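PDB 4QVR: DUF6844 domain-containing protein from Francisella tularensis subsp. tularensis, which is of unknown function, though a signal sequence suggests that it is exported from the bacterial cytoplasm. Local coordinates for residues D69-N74 / R319-G323; S132-D136 / G334-Y338; T242-G246 / A377-S381; G352-A357 / Y442-L446. All blocks are in the same frame, centred on the assembly; numbering follows the deposited sequence.

Contact 1. Residues D69-N74 / R319-G323; sequences DVANLN and RVGFG
Asn74 grips the backbone of Phe322 with both ends of its amide, so that a helix side chain pairs with the backbone N-H and C=O of a single strand residue. Its OD1 accepts the amide N of Phe322 at 3.1 Å, and its ND2 donates to the carbonyl O of Phe322 at 3.0 Å. The second bond is the straighter, 169° at the hydrogen, and both use in-plane lone pairs of their acceptors. With donor and acceptor each engaged by one peptide residue, rotation of the amide is fixed. The same OD1 lies 3.4 Å from Gly321 CA, close to a residue that brings no side chain.

Apolar contacts gather round the Phe322 ring. Val70 lays CG2 over one face, 4.1 Å from CD2, while Leu73 brings CD1 to the ring edge, 4.0 Å from CE2. Val70 CG2 owes its place to a chi1 of 173°, which sets it beside the backbone N and leaves CG1 beside the carbonyl carbon.

One water completes the polar contacts by donating to two carbonyls, Leu73 O at 2.8 Å and Val320 O at 2.9 Å, and so ties helix to strand a second time.

Helix 67-78 thus lies against strand 318-322, one of the two edge strands of the four-stranded sheet. Leu73 also reaches Leu252 and Ile254 of strand 251-261, in the three-stranded sheet, while Phe322 touches Pro328 on adjoining strand 328-337.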
loop_
_atom_site.group_PDB
_atom_site.type_symbol
_atom_site.label_atom_id
_atom_site.label_comp_id
_atom_site.label_asym_id
_atom_site.label_seq_id
_atom_site.Cartn_x
_atom_site.Cartn_y
_atom_site.Cartn_z
ATOM N N ASP A 69 7.973 0.095 -17.980
ATOM C CA ASP A 69 7.959 -0.402 -16.623
ATOM C C ASP A 69 8.334 -1.879 -16.427
ATOM O O ASP A 69 8.693 -2.253 -15.311
ATOM C CB ASP A 69 6.633 -0.029 -15.919
ATOM C CG ASP A 69 5.409 -0.668 -16.564
ATOM O OD1 ASP A 69 5.468 -1.863 -16.934
ATOM O OD2 ASP A 69 4.369 0.025 -16.657
ATOM N N VAL A 70 8.298 -2.706 -17.481
ATOM C CA VAL A 70 8.661 -4.132 -17.330
ATOM C C VAL A 70 10.038 -4.261 -16.654
ATOM O O VAL A 70 10.230 -5.122 -15.793
ATOM C CB VAL A 70 8.610 -4.931 -18.674
ATOM C CG1 VAL A 70 9.164 -6.343 -18.497
ATOM C CG2 VAL A 70 7.185 -5.004 -19.216
ATOM N N ALA A 71 10.980 -3.399 -17.040
ATOM C CA ALA A 71 12.324 -3.375 -16.449
ATOM C C ALA A 71 12.333 -2.556 -15.155
ATOM O O ALA A 71 13.209 -2.739 -14.321
ATOM C CB ALA A 71 13.336 -2.802 -17.430
ATOM N N ASN A 72 11.381 -1.631 -15.007
ATOM C CA ASN A 72 11.287 -0.819 -13.788
ATOM C C ASN A 72 10.735 -1.661 -12.651
ATOM O O ASN A 72 11.325 -1.728 -11.569
ATOM C CB ASN A 72 10.370 0.394 -13.982
ATOM C CG ASN A 72 10.836 1.319 -15.089
ATOM O OD1 ASN A 72 10.020 1.922 -15.797
ATOM N ND2 ASN A 72 12.147 1.427 -15.257
ATOM N N LEU A 73 9.594 -2.301 -12.900
ATOM C CA LEU A 73 8.966 -3.137 -11.886
ATOM C C LEU A 73 9.793 -4.390 -11.601
ATOM O O LEU A 73 9.931 -4.768 -10.438
ATOM C CB LEU A 73 7.514 -3.470 -12.253
ATOM C CG LEU A 73 6.623 -2.231 -12.409
ATOM C CD1 LEU A 73 5.180 -2.622 -12.637
ATOM C CD2 LEU A 73 6.724 -1.322 -11.197
ATOM N N ASN A 74 10.366 -5.022 -12.633
ATOM C CA ASN A 74 11.196 -6.215 -12.400
ATOM C C ASN A 74 12.515 -5.876 -11.701
ATOM O O ASN A 74 12.962 -6.608 -10.815
ATOM C CB ASN A 74 11.451 -7.025 -13.690
ATOM C CG ASN A 74 10.261 -7.910 -14.094
ATOM O OD1 ASN A 74 9.181 -7.861 -13.497
ATOM N ND2 ASN A 74 10.474 -8.745 -15.102
ATOM N N ARG A 319 4.108 -6.905 -4.877
ATOM C CA ARG A 319 4.801 -6.325 -6.026
ATOM C C ARG A 319 4.219 -6.932 -7.270
ATOM O O ARG A 319 3.751 -8.060 -7.243
ATOM C CB ARG A 319 6.300 -6.669 -6.037
ATOM C CG ARG A 319 7.129 -6.189 -4.854
ATOM C CD ARG A 319 7.279 -4.671 -4.794
ATOM N NE ARG A 319 8.101 -4.374 -3.647
ATOM C CZ ARG A 319 7.659 -4.254 -2.411
ATOM N NH1 ARG A 319 6.363 -4.314 -2.134
ATOM N NH2 ARG A 319 8.531 -4.039 -1.441
ATOM N N VAL A 320 4.270 -6.198 -8.367
ATOM C CA VAL A 320 3.837 -6.729 -9.624
ATOM C C VAL A 320 5.068 -6.925 -10.464
ATOM O O VAL A 320 5.934 -6.061 -10.530
ATOM C CB VAL A 320 2.855 -5.813 -10.367
ATOM C CG1 VAL A 320 2.566 -6.363 -11.751
ATOM C CG2 VAL A 320 1.556 -5.689 -9.584
ATOM N N GLY A 321 5.141 -8.085 -11.094
ATOM C CA GLY A 321 6.234 -8.407 -11.985
ATOM C C GLY A 321 5.668 -9.042 -13.240
ATOM O O GLY A 321 4.445 -9.239 -13.362
ATOM N N PHE A 322 6.565 -9.382 -14.157
ATOM C CA PHE A 322 6.198 -9.978 -15.446
ATOM C C PHE A 322 7.191 -11.079 -15.755
ATOM O O PHE A 322 8.392 -10.839 -15.734
ATOM C CB PHE A 322 6.216 -8.911 -16.535
ATOM C CG PHE A 322 5.287 -7.748 -16.260
ATOM C CD1 PHE A 322 3.940 -7.819 -16.590
ATOM C CD2 PHE A 322 5.766 -6.581 -15.669
ATOM C CE1 PHE A 322 3.095 -6.753 -16.345
ATOM C CE2 PHE A 322 4.922 -5.517 -15.421
ATOM C CZ PHE A 322 3.581 -5.599 -15.755
ATOM N N GLY A 323 6.694 -12.287 -16.015
ATOM C CA GLY A 323 7.562 -13.448 -16.275
ATOM C C GLY A 323 8.063 -13.599 -17.704
ATOM O O GLY A 323 7.810 -12.741 -18.555
HETATM O O HOH W 1 7.657 -4.321 -8.902
#

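Contact 2. Residues S132-D136 / G334-Y338; sequences SNYVD and GQGSY
Val135 reaches Ser337 and the neighbouring strand residues, bringing the first turn of helix 134-159 against strand 328-337. The valine divides its two methyls between successive strand residues: CG1 sits 4.0 Å from Gly336 O, and CG2 comes within 3.6 Å of Ser337 OG. A chi1 of -63° divides them in this way, placing CG1 beside the backbone N and CG2 between that N and the carbonyl carbon. CG1 also rests near the CB of Gln335, at 4.3 Å.

The polar contacts pass through water. One molecule accepts from Val135 N at 3.1 Å, donates to Ser132 O at 2.8 Å and is hydrogen-bonded to Ser337 OG at 2.8 Å, so the strand hydroxyl is coupled to the beginning of the helix. A second water accepts a hydrogen bond from Tyr134 OH and donates to Gln335 OE1 at 2.8 Å. The other end of that amide, NE2, is held by the carbonyl of Met313, which leaves the glutamine secured at both ends.

Beyond the two segments, Val135 and Gln335 share Val441 of strand 440-448 as an apolar neighbour.

No direct hydrogen bond joins helix and strand here. The chemistry implies an interface in which one valine fills the middle while water, at each flank, satisfies a backbone N-H, a carbonyl and the polar ends of three side chains.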
loop_
_atom_site.group_PDB
_atom_site.type_symbol
_atom_site.label_atom_id
_atom_site.label_comp_id
_atom_site.label_asym_id
_atom_site.label_seq_id
_atom_site.Cartn_x
_atom_site.Cartn_y
_atom_site.Cartn_z
ATOM N N SER A 132 10.968 -10.215 20.596
ATOM C CA SER A 132 10.384 -11.447 20.060
ATOM C C SER A 132 9.145 -11.192 19.195
ATOM O O SER A 132 8.735 -12.071 18.453
ATOM C CB SER A 132 10.043 -12.454 21.176
ATOM O OG SER A 132 9.025 -11.976 22.046
ATOM N N ASN A 133 8.545 -10.006 19.279
ATOM C CA ASN A 133 7.373 -9.708 18.444
ATOM C C ASN A 133 7.740 -8.791 17.274
ATOM O O ASN A 133 6.882 -8.130 16.712
ATOM C CB ASN A 133 6.239 -9.096 19.274
ATOM C CG ASN A 133 6.596 -7.745 19.834
ATOM O OD1 ASN A 133 7.754 -7.345 19.808
ATOM N ND2 ASN A 133 5.615 -7.052 20.373
ATOM N N TYR A 134 9.026 -8.771 16.920
ATOM C CA TYR A 134 9.527 -7.977 15.837
ATOM C C TYR A 134 8.756 -8.183 14.534
ATOM O O TYR A 134 8.372 -7.222 13.887
ATOM C CB TYR A 134 11.023 -8.280 15.579
ATOM C CG TYR A 134 11.498 -7.751 14.234
ATOM C CD1 TYR A 134 11.746 -6.393 14.040
ATOM C CD2 TYR A 134 11.659 -8.599 13.140
ATOM C CE1 TYR A 134 12.162 -5.903 12.800
ATOM C CE2 TYR A 134 12.053 -8.106 11.887
ATOM C CZ TYR A 134 12.314 -6.754 11.725
ATOM O OH TYR A 134 12.734 -6.255 10.483
ATOM N N VAL A 135 8.547 -9.428 14.128
ATOM C CA VAL A 135 7.843 -9.678 12.866
ATOM C C VAL A 135 6.432 -9.116 12.834
ATOM O O VAL A 135 6.041 -8.480 11.849
ATOM C CB VAL A 135 7.814 -11.149 12.475
ATOM C CG1 VAL A 135 9.235 -11.660 12.239
ATOM C CG2 VAL A 135 7.121 -11.983 13.549
ATOM N N ASP A 136 5.689 -9.298 13.917
ATOM C CA ASP A 136 4.329 -8.816 14.013
ATOM C C ASP A 136 4.297 -7.309 14.040
ATOM O O ASP A 136 3.423 -6.692 13.437
ATOM C CB ASP A 136 3.651 -9.352 15.291
ATOM C CG ASP A 136 3.326 -10.839 15.209
ATOM O OD1 ASP A 136 3.119 -11.355 14.085
ATOM O OD2 ASP A 136 3.236 -11.486 16.271
ATOM N N GLY A 334 6.204 -12.172 3.123
ATOM C CA GLY A 334 5.712 -12.475 4.453
ATOM C C GLY A 334 6.824 -12.997 5.308
ATOM O O GLY A 334 7.753 -13.596 4.805
ATOM N N GLN A 335 6.731 -12.775 6.609
ATOM C CA GLN A 335 7.749 -13.226 7.544
ATOM C C GLN A 335 7.097 -13.835 8.757
ATOM O O GLN A 335 5.953 -13.506 9.060
ATOM C CB GLN A 335 8.642 -12.057 7.983
ATOM C CG GLN A 335 9.323 -11.409 6.804
ATOM C CD GLN A 335 10.221 -10.246 7.154
ATOM O OE1 GLN A 335 10.541 -9.996 8.306
ATOM N NE2 GLN A 335 10.648 -9.539 6.131
ATOM N N GLY A 336 7.824 -14.731 9.431
ATOM C CA GLY A 336 7.360 -15.361 10.654
ATOM C C GLY A 336 8.577 -15.637 11.521
ATOM O O GLY A 336 9.704 -15.419 11.088
ATOM N N SER A 337 8.358 -16.095 12.751
ATOM C CA SER A 337 9.452 -16.416 13.655
ATOM C C SER A 337 8.993 -17.481 14.633
ATOM O O SER A 337 7.798 -17.773 14.703
ATOM C CB SER A 337 9.915 -15.179 14.419
ATOM O OG SER A 337 8.851 -14.637 15.170
ATOM N N TYR A 338 9.935 -18.053 15.382
ATOM C CA TYR A 338 9.607 -19.096 16.365
ATOM C C TYR A 338 9.951 -18.687 17.802
ATOM O O TYR A 338 11.102 -18.401 18.117
ATOM C CB TYR A 338 10.312 -20.404 16.004
ATOM C CG TYR A 338 10.128 -21.499 17.036
ATOM C CD1 TYR A 338 8.945 -22.245 17.094
ATOM C CD2 TYR A 338 11.145 -21.805 17.944
ATOM C CE1 TYR A 338 8.778 -23.248 18.035
ATOM C CE2 TYR A 338 10.986 -22.809 18.887
ATOM C CZ TYR A 338 9.804 -23.526 18.929
ATOM O OH TYR A 338 9.649 -24.522 19.865
HETATM O O HOH W 2 9.429 -11.925 15.737
HETATM O O HOH W 3 11.793 -7.550 8.537
#

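Contact 3. Residues T242-G246 / A377-S381; sequences TTGFG and ALTMS
A Met-aromatic contact between Phe245 and Met380 lies in the interface of two helices. The short axes of 242-246 and 377-381 come within 8.7 Å and cross at 129°. The backbones are nearest at Thr242 and Ala377, and Ala377 turns its CB toward the CB of Phe245, 3.7 Å away.

One face of the Phe245 ring is met by Met380, present as selenomethionine. Its CB stands over that face, 4.2 Å from the ring centroid and 18° off the normal, a CH-pi contact displaced toward the rim. The selenium approaches more obliquely, 3.7 Å from CE1, and the terminal CE follows to the same carbon. This fit depends on a bend in the Met380 chain, chi3 82°, which lets CB, SE and CE all meet one ring.

Ser381 OG lies at the ring edge, 3.4 Å from Phe245 CD2. It is kept there by its own helix: OG donates to Ala377 O at 2.9 Å, and that carbonyl also receives Ser381 N from the opposite face of its plane. The hydroxyl's proton is therefore spent inside the helix. Thr242 sits alongside, its OG1 3.9 Å from Leu378 CA and likewise bonded within its helix, to the carbonyl of Ile238.

Leu409 and Tyr412 of helix 402-415 touch Phe245 and Met380 respectively, and Met372 meets both Phe245 and Ala377. The arrangement is that of an apolar helix-helix interface, in which hydroxyl groups take part by bonding back to their own backbones.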
loop_
_atom_site.group_PDB
_atom_site.type_symbol
_atom_site.label_atom_id
_atom_site.label_comp_id
_atom_site.label_asym_id
_atom_site.label_seq_id
_atom_site.Cartn_x
_atom_site.Cartn_y
_atom_site.Cartn_z
ATOM N N THR A 242 -14.144 9.892 -5.284
ATOM C CA THR A 242 -14.495 8.704 -6.050
ATOM C C THR A 242 -13.394 8.403 -7.058
ATOM O O THR A 242 -13.086 7.270 -7.311
ATOM C CB THR A 242 -15.835 8.881 -6.793
ATOM O OG1 THR A 242 -16.886 9.006 -5.834
ATOM C CG2 THR A 242 -16.150 7.672 -7.642
ATOM N N THR A 243 -12.808 9.435 -7.639
ATOM C CA THR A 243 -11.764 9.236 -8.605
ATOM C C THR A 243 -10.541 8.681 -7.876
ATOM O O THR A 243 -9.946 7.709 -8.325
ATOM C CB THR A 243 -11.472 10.538 -9.351
ATOM O OG1 THR A 243 -12.632 10.895 -10.114
ATOM C CG2 THR A 243 -10.279 10.368 -10.297
ATOM N N GLY A 244 -10.217 9.288 -6.724
ATOM C CA GLY A 244 -9.133 8.855 -5.884
ATOM C C GLY A 244 -9.221 7.419 -5.381
ATOM O O GLY A 244 -8.226 6.691 -5.439
ATOM N N PHE A 245 -10.376 7.006 -4.856
ATOM C CA PHE A 245 -10.537 5.618 -4.403
ATOM C C PHE A 245 -10.495 4.653 -5.582
ATOM O O PHE A 245 -9.932 3.563 -5.463
ATOM C CB PHE A 245 -11.836 5.408 -3.635
ATOM C CG PHE A 245 -11.837 6.020 -2.275
ATOM C CD1 PHE A 245 -11.097 5.460 -1.261
ATOM C CD2 PHE A 245 -12.597 7.133 -1.996
ATOM C CE1 PHE A 245 -11.102 6.006 0.004
ATOM C CE2 PHE A 245 -12.603 7.678 -0.729
ATOM C CZ PHE A 245 -11.849 7.119 0.266
ATOM N N GLY A 246 -11.086 5.043 -6.714
ATOM C CA GLY A 246 -11.076 4.191 -7.906
ATOM C C GLY A 246 -9.656 3.927 -8.444
ATOM O O GLY A 246 -9.367 2.857 -8.965
ATOM N N ALA A 377 -16.516 2.800 -3.827
ATOM C CA ALA A 377 -15.749 4.028 -3.798
ATOM C C ALA A 377 -16.668 5.212 -3.463
ATOM O O ALA A 377 -16.283 6.107 -2.701
ATOM C CB ALA A 377 -15.056 4.252 -5.133
ATOM N N LEU A 378 -17.880 5.210 -4.028
ATOM C CA LEU A 378 -18.866 6.283 -3.780
ATOM C C LEU A 378 -19.344 6.318 -2.324
ATOM O O LEU A 378 -19.385 7.375 -1.697
ATOM C CB LEU A 378 -20.054 6.140 -4.729
ATOM C CG LEU A 378 -21.281 7.020 -4.472
ATOM C CD1 LEU A 378 -20.927 8.495 -4.547
ATOM C CD2 LEU A 378 -22.390 6.670 -5.455
ATOM N N THR A 379 -19.662 5.154 -1.778
ATOM C CA THR A 379 -20.126 5.051 -0.408
ATOM C C THR A 379 -19.084 5.582 0.561
ATOM O O THR A 379 -19.415 6.270 1.518
ATOM C CB THR A 379 -20.472 3.594 -0.075
ATOM O OG1 THR A 379 -21.328 3.083 -1.102
ATOM C CG2 THR A 379 -21.171 3.488 1.283
HETATM N N MSE A 380 -17.815 5.286 0.299
HETATM C CA MSE A 380 -16.741 5.759 1.161
HETATM C C MSE A 380 -16.552 7.244 1.039
HETATM O O MSE A 380 -16.232 7.910 2.023
HETATM C CB MSE A 380 -15.411 5.129 0.781
HETATM C CG MSE A 380 -15.288 3.714 1.310
HETATM SE SE MSE A 380 -13.381 3.300 1.192
HETATM C CE MSE A 380 -12.936 4.195 2.877
ATOM N N SER A 381 -16.695 7.773 -0.173
ATOM C CA SER A 381 -16.558 9.210 -0.385
ATOM C C SER A 381 -17.720 9.966 0.279
ATOM O O SER A 381 -17.537 11.060 0.810
ATOM C CB SER A 381 -16.522 9.535 -1.875
ATOM O OG SER A 381 -15.456 8.875 -2.504
#

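Contact 4. Residues G352-A357 / Y442-L446; sequences GYKQAA and YGVVL
With chi1 near -60° at both Tyr353 and Tyr442, each CG lies beside its backbone N, and in these positions the two side chains cross at about a right angle. Tyr442 presents its edge to the face of Tyr353 in a T-shaped stack, with centroids 5.2 Å apart and planes at 72°. The touching atom is Tyr442 CD1, which stands above the plane, offset toward the rim, and comes within 3.7 Å of Tyr353 CZ. Meanwhile the rim of Tyr353 carries a second neighbour: Gly443 O lies in the ring plane, 3.6 Å from CD1, where the ring's polarised C-H groups would favour an oxygen.

On its other flank Tyr442 presses against the helix backbone, CD2 lying 3.7 Å from Gly352 CA. A glycine at this place brings no side chain between helix and ring, which suits so close an approach.

Further along the strand the contact becomes aliphatic. Val444 spreads its methyls over the helix, CG1 near Tyr353 O at 3.8 Å and CG2 against Ala356 O at 3.5 Å, with the Ala356 CB beside it. Ala356 CB also rests on Gly443 CA, at 4.0 Å, and Leu446 continues the row by setting CD1 4.3 Å from Ala357 CB.

Segment 352-357 of helix 349-370 runs at 49° to segment 442-446 of strand 440-448. That strand is hydrogen-bonded to strand 328-337 on one side and to 424-433 on the other, and Arg429 of the latter makes a cation-pi contact with Tyr353.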
loop_
_atom_site.group_PDB
_atom_site.type_symbol
_atom_site.label_atom_id
_atom_site.label_comp_id
_atom_site.label_asym_id
_atom_site.label_seq_id
_atom_site.Cartn_x
_atom_site.Cartn_y
_atom_site.Cartn_z
ATOM N N GLY A 352 7.717 -21.466 11.051
ATOM C CA GLY A 352 8.020 -20.120 10.624
ATOM C C GLY A 352 7.526 -19.845 9.215
ATOM O O GLY A 352 6.931 -18.793 8.935
ATOM N N TYR A 353 7.775 -20.792 8.321
ATOM C CA TYR A 353 7.329 -20.644 6.951
ATOM C C TYR A 353 5.808 -20.603 6.885
ATOM O O TYR A 353 5.250 -19.828 6.114
ATOM C CB TYR A 353 7.898 -21.745 6.057
ATOM C CG TYR A 353 9.412 -21.719 6.010
ATOM C CD1 TYR A 353 10.077 -20.649 5.444
ATOM C CD2 TYR A 353 10.174 -22.770 6.514
ATOM C CE1 TYR A 353 11.448 -20.606 5.396
ATOM C CE2 TYR A 353 11.556 -22.732 6.464
ATOM C CZ TYR A 353 12.180 -21.641 5.901
ATOM O OH TYR A 353 13.542 -21.565 5.837
ATOM N N LYS A 354 5.136 -21.412 7.703
ATOM C CA LYS A 354 3.679 -21.420 7.717
ATOM C C LYS A 354 3.157 -20.034 8.105
ATOM O O LYS A 354 2.311 -19.495 7.414
ATOM C CB LYS A 354 3.129 -22.451 8.701
ATOM C CG LYS A 354 1.614 -22.602 8.636
ATOM C CD LYS A 354 1.022 -23.113 9.952
ATOM C CE LYS A 354 1.587 -24.450 10.411
ATOM N NZ LYS A 354 1.270 -25.567 9.480
ATOM N N GLN A 355 3.657 -19.466 9.206
ATOM C CA GLN A 355 3.204 -18.138 9.653
ATOM C C GLN A 355 3.633 -17.009 8.754
ATOM O O GLN A 355 2.987 -15.956 8.738
ATOM C CB GLN A 355 3.560 -17.851 11.113
ATOM C CG GLN A 355 2.598 -18.573 12.051
ATOM C CD GLN A 355 2.633 -18.058 13.470
ATOM O OE1 GLN A 355 1.588 -17.926 14.115
ATOM N NE2 GLN A 355 3.828 -17.747 13.964
ATOM N N ALA A 356 4.713 -17.222 8.007
ATOM C CA ALA A 356 5.164 -16.248 7.037
ATOM C C ALA A 356 4.155 -16.211 5.887
ATOM O O ALA A 356 3.933 -15.167 5.290
ATOM C CB ALA A 356 6.562 -16.586 6.532
ATOM N N ALA A 357 3.548 -17.351 5.574
ATOM C CA ALA A 357 2.520 -17.414 4.517
ATOM C C ALA A 357 1.218 -16.741 4.966
ATOM O O ALA A 357 0.449 -16.271 4.151
ATOM C CB ALA A 357 2.256 -18.846 4.106
ATOM N N TYR A 442 11.885 -16.171 9.516
ATOM C CA TYR A 442 11.645 -16.968 8.347
ATOM C C TYR A 442 10.840 -16.127 7.405
ATOM O O TYR A 442 10.133 -15.210 7.833
ATOM C CB TYR A 442 10.857 -18.211 8.724
ATOM C CG TYR A 442 11.588 -19.096 9.692
ATOM C CD1 TYR A 442 12.436 -20.089 9.242
ATOM C CD2 TYR A 442 11.449 -18.913 11.064
ATOM C CE1 TYR A 442 13.120 -20.897 10.130
ATOM C CE2 TYR A 442 12.121 -19.708 11.963
ATOM C CZ TYR A 442 12.954 -20.701 11.493
ATOM O OH TYR A 442 13.624 -21.488 12.386
ATOM N N GLY A 443 10.920 -16.426 6.123
ATOM C CA GLY A 443 10.156 -15.662 5.171
ATOM C C GLY A 443 9.792 -16.465 3.966
ATOM O O GLY A 443 10.390 -17.517 3.696
ATOM N N VAL A 444 8.786 -15.974 3.254
ATOM C CA VAL A 444 8.329 -16.591 2.019
ATOM C C VAL A 444 7.989 -15.500 1.029
ATOM O O VAL A 444 7.771 -14.330 1.409
ATOM C CB VAL A 444 7.051 -17.456 2.205
ATOM C CG1 VAL A 444 7.323 -18.658 3.098
ATOM C CG2 VAL A 444 5.916 -16.625 2.778
ATOM N N VAL A 445 7.970 -15.897 -0.237
ATOM C CA VAL A 445 7.529 -15.058 -1.328
ATOM C C VAL A 445 6.521 -15.911 -2.050
ATOM O O VAL A 445 6.854 -16.997 -2.556
ATOM C CB VAL A 445 8.636 -14.678 -2.311
ATOM C CG1 VAL A 445 8.056 -13.776 -3.392
ATOM C CG2 VAL A 445 9.792 -13.985 -1.589
ATOM N N LEU A 446 5.281 -15.446 -2.065
ATOM C CA LEU A 446 4.217 -16.175 -2.691
ATOM C C LEU A 446 3.917 -15.510 -4.010
ATOM O O LEU A 446 4.102 -14.306 -4.156
ATOM C CB LEU A 446 2.970 -16.204 -1.798
ATOM C CG LEU A 446 3.078 -16.860 -0.409
ATOM C CD1 LEU A 446 1.699 -16.987 0.227
ATOM C CD2 LEU A 446 3.720 -18.230 -0.459
#

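Overall arrangement
Three of the four contacts put a helix against one antiparallel sheet, ordered 318-322, 328-337, 440-448, 424-433. Contact 1 lies at edge strand 318-322, contact 2 on the next and contact 4 on the third. Contacts 2 and 4, with centres 10 Å apart, are directly joined: Gly336 O meets Tyr442 N at 2.8 Å, probably as a hydrogen bond, and Ala356 CB packs on the backbone of Gln335. Contact 1 is about 22 Å from contact 4, centre to centre. Contact 3 stands apart in a helical region, about 34 Å from the centres of contacts 2 and 4, though helix 374-385 is the next helix after 349-370 in the chain.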